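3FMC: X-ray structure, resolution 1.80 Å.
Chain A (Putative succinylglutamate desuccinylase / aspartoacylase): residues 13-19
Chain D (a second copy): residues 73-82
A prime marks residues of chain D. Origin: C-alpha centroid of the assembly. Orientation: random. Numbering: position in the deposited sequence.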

# COMPACT_ATOMS: atom_id res chain seq x y z
N GLU A 13 -20.43 -3.49 -2.16
CA GLU A 13 -20.38 -3.04 -3.55
C GLU A 13 -19.17 -2.12 -3.70
O GLU A 13 -18.89 -1.28 -2.84
CB GLU A 13 -21.66 -2.26 -3.88
CG GLU A 13 -21.78 -1.81 -5.29
CD GLU A 13 -23.07 -1.00 -5.51
OE1 GLU A 13 -23.41 -0.16 -4.64
OE2 GLU A 13 -23.74 -1.21 -6.54
N LEU A 14 -18.55 -2.22 -4.86
CA LEU A 14 -17.34 -1.47 -5.20
C LEU A 14 -17.69 -0.27 -6.09
O LEU A 14 -18.70 -0.28 -6.80
CB LEU A 14 -16.42 -2.38 -5.95
CG LEU A 14 -15.86 -3.60 -5.21
CD1 LEU A 14 -15.08 -4.49 -6.16
CD2 LEU A 14 -14.97 -3.17 -4.05
N ALA A 15 -16.83 0.72 -6.02
CA ALA A 15 -16.92 2.00 -6.72
C ALA A 15 -17.24 1.91 -8.18
O ALA A 15 -18.06 2.68 -8.65
CB ALA A 15 -15.58 2.79 -6.51
N ALA A 16 -16.58 0.98 -8.89
CA ALA A 16 -16.83 0.77 -10.34
C ALA A 16 -18.16 0.05 -10.68
O ALA A 16 -18.55 -0.02 -11.84
CB ALA A 16 -15.63 0.06 -11.00
N GLY A 17 -18.87 -0.39 -9.65
CA GLY A 17 -20.20 -0.98 -9.79
C GLY A 17 -20.37 -2.42 -9.40
O GLY A 17 -21.49 -2.88 -9.20
N GLN A 18 -19.27 -3.14 -9.23
CA GLN A 18 -19.33 -4.58 -8.98
C GLN A 18 -19.87 -4.92 -7.60
O GLN A 18 -19.45 -4.33 -6.62
CB GLN A 18 -17.95 -5.21 -9.13
CG GLN A 18 -17.31 -5.06 -10.54
CD GLN A 18 -16.72 -3.67 -10.86
OE1 GLN A 18 -16.41 -2.90 -9.97
NE2 GLN A 18 -16.63 -3.32 -12.20
N PRO A 19 -20.85 -5.82 -7.53
CA PRO A 19 -21.32 -6.26 -6.24
C PRO A 19 -20.31 -7.19 -5.58
O PRO A 19 -19.55 -7.91 -6.26
CB PRO A 19 -22.59 -7.05 -6.59
CG PRO A 19 -22.33 -7.55 -7.90
CD PRO A 19 -21.62 -6.45 -8.61
N PRO D 73 -16.58 4.23 -20.22
CA PRO D 73 -16.18 4.80 -18.95
C PRO D 73 -15.75 3.63 -18.04
O PRO D 73 -15.94 2.45 -18.41
CB PRO D 73 -17.45 5.41 -18.44
CG PRO D 73 -18.53 4.42 -18.95
CD PRO D 73 -18.05 4.03 -20.31
N LEU D 74 -15.17 3.94 -16.88
CA LEU D 74 -14.81 2.93 -15.90
C LEU D 74 -13.98 1.80 -16.56
O LEU D 74 -14.26 0.61 -16.35
CB LEU D 74 -16.09 2.39 -15.26
CG LEU D 74 -17.03 3.37 -14.57
CD1 LEU D 74 -18.42 2.75 -14.28
CD2 LEU D 74 -16.38 3.96 -13.28
N ALA D 75 -12.99 2.22 -17.34
CA ALA D 75 -12.24 1.34 -18.23
C ALA D 75 -11.19 0.46 -17.53
O ALA D 75 -10.58 -0.40 -18.17
CB ALA D 75 -11.61 2.13 -19.40
N ASN D 76 -11.04 0.61 -16.22
CA ASN D 76 -10.07 -0.25 -15.47
C ASN D 76 -10.60 -0.53 -14.05
O ASN D 76 -10.16 0.07 -13.11
CB ASN D 76 -8.70 0.37 -15.48
CG ASN D 76 -7.67 -0.43 -14.67
OD1 ASN D 76 -7.91 -1.57 -14.29
ND2 ASN D 76 -6.55 0.21 -14.38
N PRO D 77 -11.57 -1.43 -13.91
CA PRO D 77 -12.19 -1.67 -12.62
C PRO D 77 -11.20 -2.10 -11.55
O PRO D 77 -11.32 -1.64 -10.40
CB PRO D 77 -13.25 -2.73 -12.92
CG PRO D 77 -12.87 -3.32 -14.13
CD PRO D 77 -12.14 -2.31 -14.94
N LEU D 78 -10.18 -2.89 -11.94
CA LEU D 78 -9.19 -3.30 -10.94
C LEU D 78 -8.48 -2.07 -10.32
O LEU D 78 -8.32 -1.96 -9.10
CB LEU D 78 -8.16 -4.27 -11.56
CG LEU D 78 -7.11 -4.89 -10.62
CD1 LEU D 78 -7.75 -5.50 -9.48
CD2 LEU D 78 -6.29 -5.97 -11.38
N GLY D 79 -8.09 -1.13 -11.16
CA GLY D 79 -7.40 0.07 -10.68
C GLY D 79 -8.35 1.06 -10.01
O GLY D 79 -8.01 1.73 -9.01
N ILE D 80 -9.57 1.15 -10.54
CA ILE D 80 -10.58 2.08 -10.01
C ILE D 80 -10.96 1.76 -8.56
O ILE D 80 -11.14 2.64 -7.70
CB ILE D 80 -11.86 2.05 -10.90
CG1 ILE D 80 -11.52 2.70 -12.26
CG2 ILE D 80 -13.08 2.80 -10.17
CD1 ILE D 80 -12.56 2.44 -13.33
N ASN D 81 -11.03 0.47 -8.28
CA ASN D 81 -11.48 -0.03 -6.99
C ASN D 81 -10.37 -0.21 -5.96
O ASN D 81 -10.65 -0.51 -4.82
CB ASN D 81 -12.21 -1.35 -7.17
CG ASN D 81 -13.55 -1.20 -7.87
OD1 ASN D 81 -14.22 -0.17 -7.72
ND2 ASN D 81 -13.94 -2.23 -8.63
N GLN D 82 -9.15 0.09 -6.35
CA GLN D 82 -7.99 -0.12 -5.45
C GLN D 82 -7.73 1.08 -4.55
O GLN D 82 -7.33 2.14 -5.03
CB GLN D 82 -6.76 -0.35 -6.30
CG GLN D 82 -5.46 -0.74 -5.52
CD GLN D 82 -5.45 -2.22 -5.11
OE1 GLN D 82 -6.31 -2.97 -5.49
NE2 GLN D 82 -4.44 -2.62 -4.34

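A tight turn of chain A meets a short helix of chain D, and one asparagine, Asn81′, joins them through both ends of its amide. Together the two stretches bury 324 Å² between them.

Glu13 lies beyond reach of the other chain, and its carboxylate is satisfied elsewhere in the structure. Leu14 opens a type I beta turn that runs to Gly17, closed by a backbone hydrogen bond from Gly17 N to Leu14 O (2.9 Å); a second, from Leu14 N to Gln18 O (2.9 Å), ties the base of the loop. The CA-to-CB bond of Leu14 points toward chain D, and the side chain, in the m,t rotamer, brings Leu14 CD1 to 3.5 Å from Asn81′ ND2, a packing contact beside the amide.

At Ala16 the turn offers a backbone NH to the partner. Asn81′ OD1 accepts a hydrogen bond from Ala16 N at 2.9 Å, with a nearly straight angle of 160°. Ala15 N is also near Asn81′ OD1, at 3.2 Å, but the angle is too poor for a hydrogen bond. The small methyl groups let the chains come close: the CA atoms of Ala15 and Asn81′ are 5.8 Å apart, those of Ala16 and Pro77′ 5.7 Å. Ala16, the most extensively covered residue of its stretch, sets its CB 3.8 Å from Ile80′ CG2 and 4.1 Å from Pro77′ CB, while its carbonyl O lies 3.7 Å from Leu74′ CD1. Nonpolar side chains thus pack beside the polar link.

Gly17 makes no contact, but its phi of 116° suits glycine: a CB here would be jammed against the carbonyl O of Ala16. It carries the chain out of the turn to Gln18, whose CA-to-CB bond points toward chain D, with chi1 m and chi2 p. Gln18 OE1 accepts a hydrogen bond from Asn81′ ND2 (2.9 Å, 156°), and Gln18 NE2 rests 3.5 Å from Pro77′ CB. The asparagine amide therefore accepts from a main chain and donates to a side chain, a pairing that uses both its oxygen and its nitrogen. Pro19 then leads away from the contact.

Pro77′ and Ile80′ lie in the short helix of chain D, while Leu74′ comes from the loop before it. The CA-to-CB bond of Asn76′ points away from chain A, and the residue caps the helix, Asn76′ OD1 accepting from Gly79′ N at 3.2 Å. Proline suits the first turn at Pro77′, where a backbone NH is not needed for helical bonding, and Pro77′ O accepts from Asn81′ N (3.0 Å), anchoring the backbone of the bridging asparagine.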